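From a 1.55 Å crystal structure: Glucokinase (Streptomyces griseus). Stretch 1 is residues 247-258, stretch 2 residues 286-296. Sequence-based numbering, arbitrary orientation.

Stretch 1 (247-258) LASLFDPSAFIV
Stretch 2, residues 286-296: WRPHAQVLAAQ

The most unusual feature of this contact is the end of Arg287, which reaches the C-terminal end of a helix and the residue after it almost entirely through water. Its salt bridge to Asp252 is long, OD1 to NH2 3.8 Å, and water 3 bridges the pair from the side, donating to Asp252 OD1 (2.5 Å) and accepting from Arg287 NH2 (2.6 Å). Water 1 links Ala248 O (2.8 Å) to Arg287 NH2 (3.0 Å), and water 2 links Ser249 OG (2.6 Å) to Arg287 NH1 (2.8 Å). Arginine's several N-H donors suit this place. Chi1 to chi3 are all p, curling the chain so that NE also bonds Pro288 O at 3.0 Å.

The helix, which begins earlier in the chain, ends at Phe251; Asp252 leaves its path with positive phi (41/58; chi1 t). Pro253 (-80/170) and Ser254 (-77/-27) lead into strand 255-258, parallel to strand 291-294, axes 24° apart (phi -70 to -148, psi 114 to 152). Ala255 pairs with Gln291, Phe256 with Val292, Ile257 with Leu293 and Val258 with Ala294, at CA-CA distances of 4.5, 4.8, 4.8 and 5.0 Å. Alternate residues on each strand use both N-H and C=O: the hydrogen bond Gln291 N to Ser254 O is 3.0 Å; Phe256 N to Gln291 O, Leu293 N to Phe256 O, Val258 N to Leu293 O and Ala295 N to Val258 O are each 2.8 Å.

Ala255, Ile257, Gln291 and Leu293 share one face. Small Ala255 leaves its CB 4.2 Å from Leu293 CD1 (m, t), and Ile257 (m, t) sets CG2 4.1 Å from Ala295 CB. Polar Gln291 (m, t) suits exposure: water 4 accepts from its NE2 (3.0 Å) and donates to Ser254 O (2.7 Å). On the other, Phe256 (chi1 m, chi2 -73°) brings CD2 within 3.8 Å of Ala290's small CB, and Val258 CG2 lies 4.3 Å from Val292 CG1, both valines t. Branched and aromatic residues favour extended backbone and bury apolar surface.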

ATOM      1  N   LEU A 247     -15.293   0.855   9.693  1.00 13.26           N
ATOM      2  CA  LEU A 247     -16.422   1.628  10.201  1.00 13.84           C
ATOM      3  C   LEU A 247     -16.892   1.135  11.568  1.00 14.50           C
ATOM      4  O   LEU A 247     -17.460   1.940  12.331  1.00 15.33           O
ATOM      5  CB  LEU A 247     -17.582   1.607   9.202  1.00 12.70           C
ATOM      6  CG  LEU A 247     -17.348   2.292   7.851  1.00 12.18           C
ATOM      7  CD1 LEU A 247     -18.597   2.152   6.964  1.00 12.99           C
ATOM      8  CD2 LEU A 247     -17.080   3.778   8.012  1.00 15.69           C
ATOM      9  N   ALA A 248     -16.700  -0.158  11.862  1.00 14.05           N
ATOM     10  CA  ALA A 248     -17.023  -0.695  13.202  1.00 14.92           C
ATOM     11  C   ALA A 248     -16.064  -0.094  14.221  1.00 14.95           C
ATOM     12  O   ALA A 248     -16.486   0.234  15.353  1.00 15.41           O
ATOM     13  CB  ALA A 248     -16.952  -2.223  13.226  1.00 15.29           C
ATOM     14  N   SER A 249     -14.787   0.037  13.828  1.00 14.56           N
ATOM     15  CA  SER A 249     -13.790   0.702  14.706  1.00 15.77           C
ATOM     16  C   SER A 249     -14.174   2.144  14.975  1.00 16.42           C
ATOM     17  O   SER A 249     -14.015   2.624  16.105  1.00 17.68           O
ATOM     18  CB  SER A 249     -12.397   0.625  14.103  1.00 16.11           C
ATOM     19  OG  SER A 249     -12.009  -0.721  14.134  1.00 17.19           O
ATOM     20  N   LEU A 250     -14.715   2.812  13.960  1.00 16.11           N
ATOM     21  CA  LEU A 250     -15.089   4.228  14.040  1.00 15.70           C
ATOM     22  C   LEU A 250     -16.378   4.448  14.831  1.00 15.51           C
ATOM     23  O   LEU A 250     -16.394   5.243  15.794  1.00 16.29           O
ATOM     24  CB  LEU A 250     -15.212   4.816  12.640  1.00 15.29           C
ATOM     25  CG  LEU A 250     -13.856   5.010  11.965  1.00 15.44           C
ATOM     26  CD1 LEU A 250     -13.931   4.737  10.466  1.00 15.66           C
ATOM     27  CD2 LEU A 250     -13.393   6.449  12.211  1.00 18.55           C
ATOM     28  N   PHE A 251     -17.448   3.743  14.444  1.00 15.21           N
ATOM     29  CA  PHE A 251     -18.815   4.052  14.917  1.00 16.03           C
ATOM     30  C   PHE A 251     -19.410   3.012  15.858  1.00 16.36           C
ATOM     31  O   PHE A 251     -20.342   3.319  16.616  1.00 18.57           O
ATOM     32  CB  PHE A 251     -19.771   4.180  13.720  1.00 15.77           C
ATOM     33  CG  PHE A 251     -19.509   5.367  12.844  1.00 15.12           C
ATOM     34  CD1 PHE A 251     -19.932   6.640  13.234  1.00 16.89           C
ATOM     35  CD2 PHE A 251     -18.891   5.209  11.599  1.00 15.29           C
ATOM     36  CE1 PHE A 251     -19.696   7.754  12.397  1.00 18.53           C
ATOM     37  CE2 PHE A 251     -18.648   6.323  10.777  1.00 15.65           C
ATOM     38  CZ  PHE A 251     -19.073   7.588  11.177  1.00 16.45           C
ATOM     39  N   ASP A 252     -18.901   1.780  15.796  1.00 16.72           N
ATOM     40  CA  ASP A 252     -19.495   0.653  16.569  1.00 16.79           C
ATOM     41  C   ASP A 252     -21.045   0.629  16.579  1.00 17.41           C
ATOM     42  O   ASP A 252     -21.663   0.672  17.659  1.00 18.76           O
ATOM     43  CB  ASP A 252     -18.939   0.661  18.011  1.00 17.44           C
ATOM     44  CG  ASP A 252     -19.363  -0.564  18.826  1.00 20.38           C
ATOM     45  OD1 ASP A 252     -19.402  -1.679  18.259  1.00 20.23           O
ATOM     46  OD2 ASP A 252     -19.606  -0.412  20.048  1.00 20.37           O
ATOM     47  N   PRO A 253     -21.691   0.565  15.393  1.00 16.70           N
ATOM     48  CA  PRO A 253     -23.166   0.576  15.339  1.00 17.20           C
ATOM     49  C   PRO A 253     -23.727  -0.814  15.646  1.00 17.75           C
ATOM     50  O   PRO A 253     -22.976  -1.788  15.684  1.00 17.59           O
ATOM     51  CB  PRO A 253     -23.440   0.933  13.884  1.00 16.85           C
ATOM     52  CG  PRO A 253     -22.330   0.205  13.164  1.00 15.66           C
ATOM     53  CD  PRO A 253     -21.101   0.416  14.039  1.00 15.51           C
ATOM     54  N   SER A 254     -25.043  -0.916  15.834  1.00 18.85           N
ATOM     55  CA  SER A 254     -25.658  -2.227  15.983  1.00 19.96           C
ATOM     56  C   SER A 254     -25.792  -2.924  14.623  1.00 19.23           C
ATOM     57  O   SER A 254     -25.807  -4.158  14.553  1.00 20.44           O
ATOM     58  CB  SER A 254     -27.027  -2.098  16.652  1.00 20.44           C
ATOM     59  OG  SER A 254     -27.848  -1.199  15.935  1.00 21.80           O
ATOM     60  N   ALA A 255     -25.890  -2.131  13.558  1.00 18.69           N
ATOM     61  CA  ALA A 255     -26.023  -2.682  12.220  1.00 17.85           C
ATOM     62  C   ALA A 255     -25.384  -1.809  11.158  1.00 16.70           C
ATOM     63  O   ALA A 255     -25.416  -0.566  11.246  1.00 16.66           O
ATOM     64  CB  ALA A 255     -27.510  -2.892  11.889  1.00 18.07           C
ATOM     65  N   PHE A 256     -24.834  -2.495  10.160  1.00 15.95           N
ATOM     66  CA  PHE A 256     -24.489  -1.922   8.858  1.00 15.14           C
ATOM     67  C   PHE A 256     -25.547  -2.302   7.853  1.00 15.62           C
ATOM     68  O   PHE A 256     -26.011  -3.447   7.839  1.00 17.62           O
ATOM     69  CB  PHE A 256     -23.132  -2.441   8.381  1.00 14.83           C
ATOM     70  CG  PHE A 256     -22.002  -1.967   9.230  1.00 13.82           C
ATOM     71  CD1 PHE A 256     -21.594  -0.647   9.142  1.00 13.99           C
ATOM     72  CD2 PHE A 256     -21.405  -2.808  10.178  1.00 14.21           C
ATOM     73  CE1 PHE A 256     -20.575  -0.159   9.964  1.00 14.53           C
ATOM     74  CE2 PHE A 256     -20.344  -2.319  10.999  1.00 15.41           C
ATOM     75  CZ  PHE A 256     -19.954  -0.998  10.883  1.00 16.88           C
ATOM     76  N   ILE A 257     -25.932  -1.328   7.033  1.00 15.28           N
ATOM     77  CA  ILE A 257     -26.967  -1.544   6.009  1.00 15.43           C
ATOM     78  C   ILE A 257     -26.338  -1.195   4.679  1.00 15.48           C
ATOM     79  O   ILE A 257     -25.843  -0.075   4.498  1.00 16.07           O
ATOM     80  CB  ILE A 257     -28.225  -0.704   6.278  1.00 16.08           C
ATOM     81  CG1 ILE A 257     -28.757  -0.985   7.690  1.00 19.03           C
ATOM     82  CG2 ILE A 257     -29.290  -0.996   5.221  1.00 16.71           C
ATOM     83  CD1 ILE A 257     -29.841  -0.025   8.159  1.00 23.13           C
ATOM     84  N   VAL A 258     -26.336  -2.162   3.769  1.00 14.58           N
ATOM     85  CA  VAL A 258     -25.703  -1.996   2.455  1.00 14.31           C
ATOM     86  C   VAL A 258     -26.778  -1.744   1.419  1.00 13.96           C
ATOM     87  O   VAL A 258     -27.661  -2.594   1.215  1.00 16.39           O
ATOM     88  CB  VAL A 258     -24.880  -3.254   2.080  1.00 14.95           C
ATOM     89  CG1 VAL A 258     -24.180  -3.034   0.740  1.00 15.37           C
ATOM     90  CG2 VAL A 258     -23.816  -3.525   3.148  1.00 15.63           C
ATOM     91  N   TRP A 286     -13.055 -11.263  21.186  1.00 28.18           N
ATOM     92  CA  TRP A 286     -13.150 -10.471  22.424  1.00 27.73           C
ATOM     93  C   TRP A 286     -14.204  -9.364  22.401  1.00 27.29           C
ATOM     94  O   TRP A 286     -14.551  -8.808  23.455  1.00 28.41           O
ATOM     95  CB  TRP A 286     -11.771  -9.906  22.800  1.00 27.97           C
ATOM     96  CG  TRP A 286     -10.756 -10.971  22.984  1.00 29.58           C
ATOM     97  CD1 TRP A 286      -9.726 -11.301  22.130  1.00 29.40           C
ATOM     98  CD2 TRP A 286     -10.674 -11.890  24.084  1.00 31.91           C
ATOM     99  NE1 TRP A 286      -9.008 -12.358  22.645  1.00 31.08           N
ATOM    100  CE2 TRP A 286      -9.564 -12.737  23.842  1.00 32.48           C
ATOM    101  CE3 TRP A 286     -11.428 -12.075  25.260  1.00 34.10           C
ATOM    102  CZ2 TRP A 286      -9.188 -13.755  24.730  1.00 33.97           C
ATOM    103  CZ3 TRP A 286     -11.057 -13.083  26.143  1.00 34.76           C
ATOM    104  CH2 TRP A 286      -9.941 -13.912  25.872  1.00 35.67           C
ATOM    105  N   ARG A 287     -14.739  -9.085  21.214  1.00 24.33           N
ATOM    106  CA  ARG A 287     -15.686  -7.980  21.014  1.00 22.61           C
ATOM    107  C   ARG A 287     -16.884  -8.359  20.133  1.00 21.86           C
ATOM    108  O   ARG A 287     -16.774  -9.220  19.250  1.00 21.03           O
ATOM    109  CB  ARG A 287     -14.962  -6.705  20.493  1.00 23.42           C
ATOM    110  CG  ARG A 287     -14.176  -6.834  19.182  1.00 21.55           C
ATOM    111  CD  ARG A 287     -15.019  -6.750  17.888  1.00 19.30           C
ATOM    112  NE  ARG A 287     -15.772  -5.524  17.716  1.00 19.19           N
ATOM    113  CZ  ARG A 287     -15.281  -4.373  17.263  1.00 16.59           C
ATOM    114  NH1 ARG A 287     -13.979  -4.291  16.933  1.00 21.77           N
ATOM    115  NH2 ARG A 287     -16.106  -3.300  17.167  1.00 19.01           N
ATOM    116  N   PRO A 288     -18.033  -7.694  20.344  1.00 21.31           N
ATOM    117  CA  PRO A 288     -19.222  -8.080  19.609  1.00 20.88           C
ATOM    118  C   PRO A 288     -19.232  -7.597  18.150  1.00 20.59           C
ATOM    119  O   PRO A 288     -18.524  -6.653  17.787  1.00 20.75           O
ATOM    120  CB  PRO A 288     -20.367  -7.406  20.388  1.00 21.77           C
ATOM    121  CG  PRO A 288     -19.761  -6.897  21.653  1.00 23.17           C
ATOM    122  CD  PRO A 288     -18.325  -6.641  21.327  1.00 21.98           C
ATOM    123  N   HIS A 289     -20.032  -8.260  17.337  1.00 20.15           N
ATOM    124  CA  HIS A 289     -20.125  -7.885  15.920  1.00 19.60           C
ATOM    125  C   HIS A 289     -21.483  -7.291  15.569  1.00 20.12           C
ATOM    126  O   HIS A 289     -22.534  -7.782  15.981  1.00 21.51           O
ATOM    127  CB  HIS A 289     -19.820  -9.075  15.019  1.00 20.33           C
ATOM    128  CG  HIS A 289     -20.657 -10.280  15.301  1.00 22.08           C
ATOM    129  ND1 HIS A 289     -20.251 -11.275  16.164  1.00 24.04           N
ATOM    130  CD2 HIS A 289     -21.887 -10.640  14.860  1.00 25.93           C
ATOM    131  CE1 HIS A 289     -21.192 -12.201  16.236  1.00 26.06           C
ATOM    132  NE2 HIS A 289     -22.192 -11.842  15.451  1.00 25.69           N
ATOM    133  N   ALA A 290     -21.461  -6.245  14.755  1.00 18.07           N
ATOM    134  CA  ALA A 290     -22.683  -5.669  14.196  1.00 17.95           C
ATOM    135  C   ALA A 290     -23.320  -6.628  13.214  1.00 17.68           C
ATOM    136  O   ALA A 290     -22.648  -7.511  12.670  1.00 18.05           O
ATOM    137  CB  ALA A 290     -22.337  -4.383  13.467  1.00 17.67           C
ATOM    138  N   GLN A 291     -24.620  -6.450  12.988  1.00 18.35           N
ATOM    139  CA  GLN A 291     -25.292  -7.091  11.870  1.00 18.25           C
ATOM    140  C   GLN A 291     -24.847  -6.402  10.586  1.00 17.52           C
ATOM    141  O   GLN A 291     -24.478  -5.212  10.591  1.00 17.96           O
ATOM    142  CB  GLN A 291     -26.805  -6.959  11.994  1.00 19.17           C
ATOM    143  CG  GLN A 291     -27.338  -7.676  13.234  1.00 21.44           C
ATOM    144  CD  GLN A 291     -28.809  -7.438  13.407  1.00 24.47           C
ATOM    145  OE1 GLN A 291     -29.598  -7.831  12.570  1.00 27.75           O
ATOM    146  NE2 GLN A 291     -29.183  -6.787  14.503  1.00 30.02           N
ATOM    147  N   VAL A 292     -24.871  -7.171   9.505  1.00 17.38           N
ATOM    148  CA  VAL A 292     -24.622  -6.635   8.164  1.00 16.23           C
ATOM    149  C   VAL A 292     -25.836  -7.023   7.339  1.00 17.36           C
ATOM    150  O   VAL A 292     -26.080  -8.210   7.101  1.00 19.26           O
ATOM    151  CB  VAL A 292     -23.329  -7.202   7.522  1.00 15.35           C
ATOM    152  CG1 VAL A 292     -23.133  -6.579   6.128  1.00 15.74           C
ATOM    153  CG2 VAL A 292     -22.102  -6.871   8.380  1.00 15.59           C
ATOM    154  N   LEU A 293     -26.587  -6.014   6.915  1.00 16.90           N
ATOM    155  CA  LEU A 293     -27.918  -6.234   6.320  1.00 18.17           C
ATOM    156  C   LEU A 293     -28.059  -5.580   4.970  1.00 18.19           C
ATOM    157  O   LEU A 293     -27.535  -4.491   4.743  1.00 17.68           O
ATOM    158  CB  LEU A 293     -29.018  -5.678   7.234  1.00 18.39           C
ATOM    159  CG  LEU A 293     -29.006  -6.194   8.678  1.00 20.99           C
ATOM    160  CD1 LEU A 293     -29.988  -5.396   9.519  1.00 22.40           C
ATOM    161  CD2 LEU A 293     -29.325  -7.680   8.712  1.00 23.65           C
ATOM    162  N   ALA A 294     -28.786  -6.230   4.063  1.00 18.58           N
ATOM    163  CA  ALA A 294     -29.177  -5.564   2.828  1.00 19.24           C
ATOM    164  C   ALA A 294     -30.207  -4.486   3.138  1.00 19.01           C
ATOM    165  O   ALA A 294     -31.078  -4.678   4.002  1.00 19.68           O
ATOM    166  CB  ALA A 294     -29.781  -6.574   1.860  1.00 20.30           C
ATOM    167  N   ALA A 295     -30.115  -3.362   2.432  1.00 18.30           N
ATOM    168  CA  ALA A 295     -31.187  -2.379   2.431  1.00 18.20           C
ATOM    169  C   ALA A 295     -32.486  -3.079   2.037  1.00 19.29           C
ATOM    170  O   ALA A 295     -32.574  -3.707   0.979  1.00 19.95           O
ATOM    171  CB  ALA A 295     -30.864  -1.241   1.443  1.00 17.78           C
ATOM    172  N   GLN A 296     -33.468  -3.011   2.922  1.00 19.43           N
ATOM    173  CA  GLN A 296     -34.772  -3.614   2.636  1.00 21.55           C
ATOM    174  C   GLN A 296     -35.457  -2.995   1.421  1.00 22.02           C
ATOM    175  O   GLN A 296     -36.202  -3.676   0.688  1.00 23.02           O
ATOM    176  CB  GLN A 296     -35.662  -3.504   3.864  1.00 22.36           C
ATOM    177  CG  GLN A 296     -35.341  -4.552   4.913  1.00 26.91           C
ATOM    178  CD  GLN A 296     -36.335  -4.528   6.054  1.00 29.88           C
ATOM    179  OE1 GLN A 296     -37.434  -3.992   5.922  1.00 30.97           O
ATOM    180  NE2 GLN A 296     -35.939  -5.081   7.186  1.00 31.71           N
TER
HETATM  181  O   HOH W   1     -14.825  -0.646  17.386  1.00 15.15           O
HETATM  182  O   HOH W   2     -12.564  -1.940  16.323  1.00 17.35           O
HETATM  183  O   HOH W   3     -18.280  -3.936  18.491  1.00 17.87           O
HETATM  184  O   HOH W   4     -27.079  -5.658  16.334  1.00 22.63           O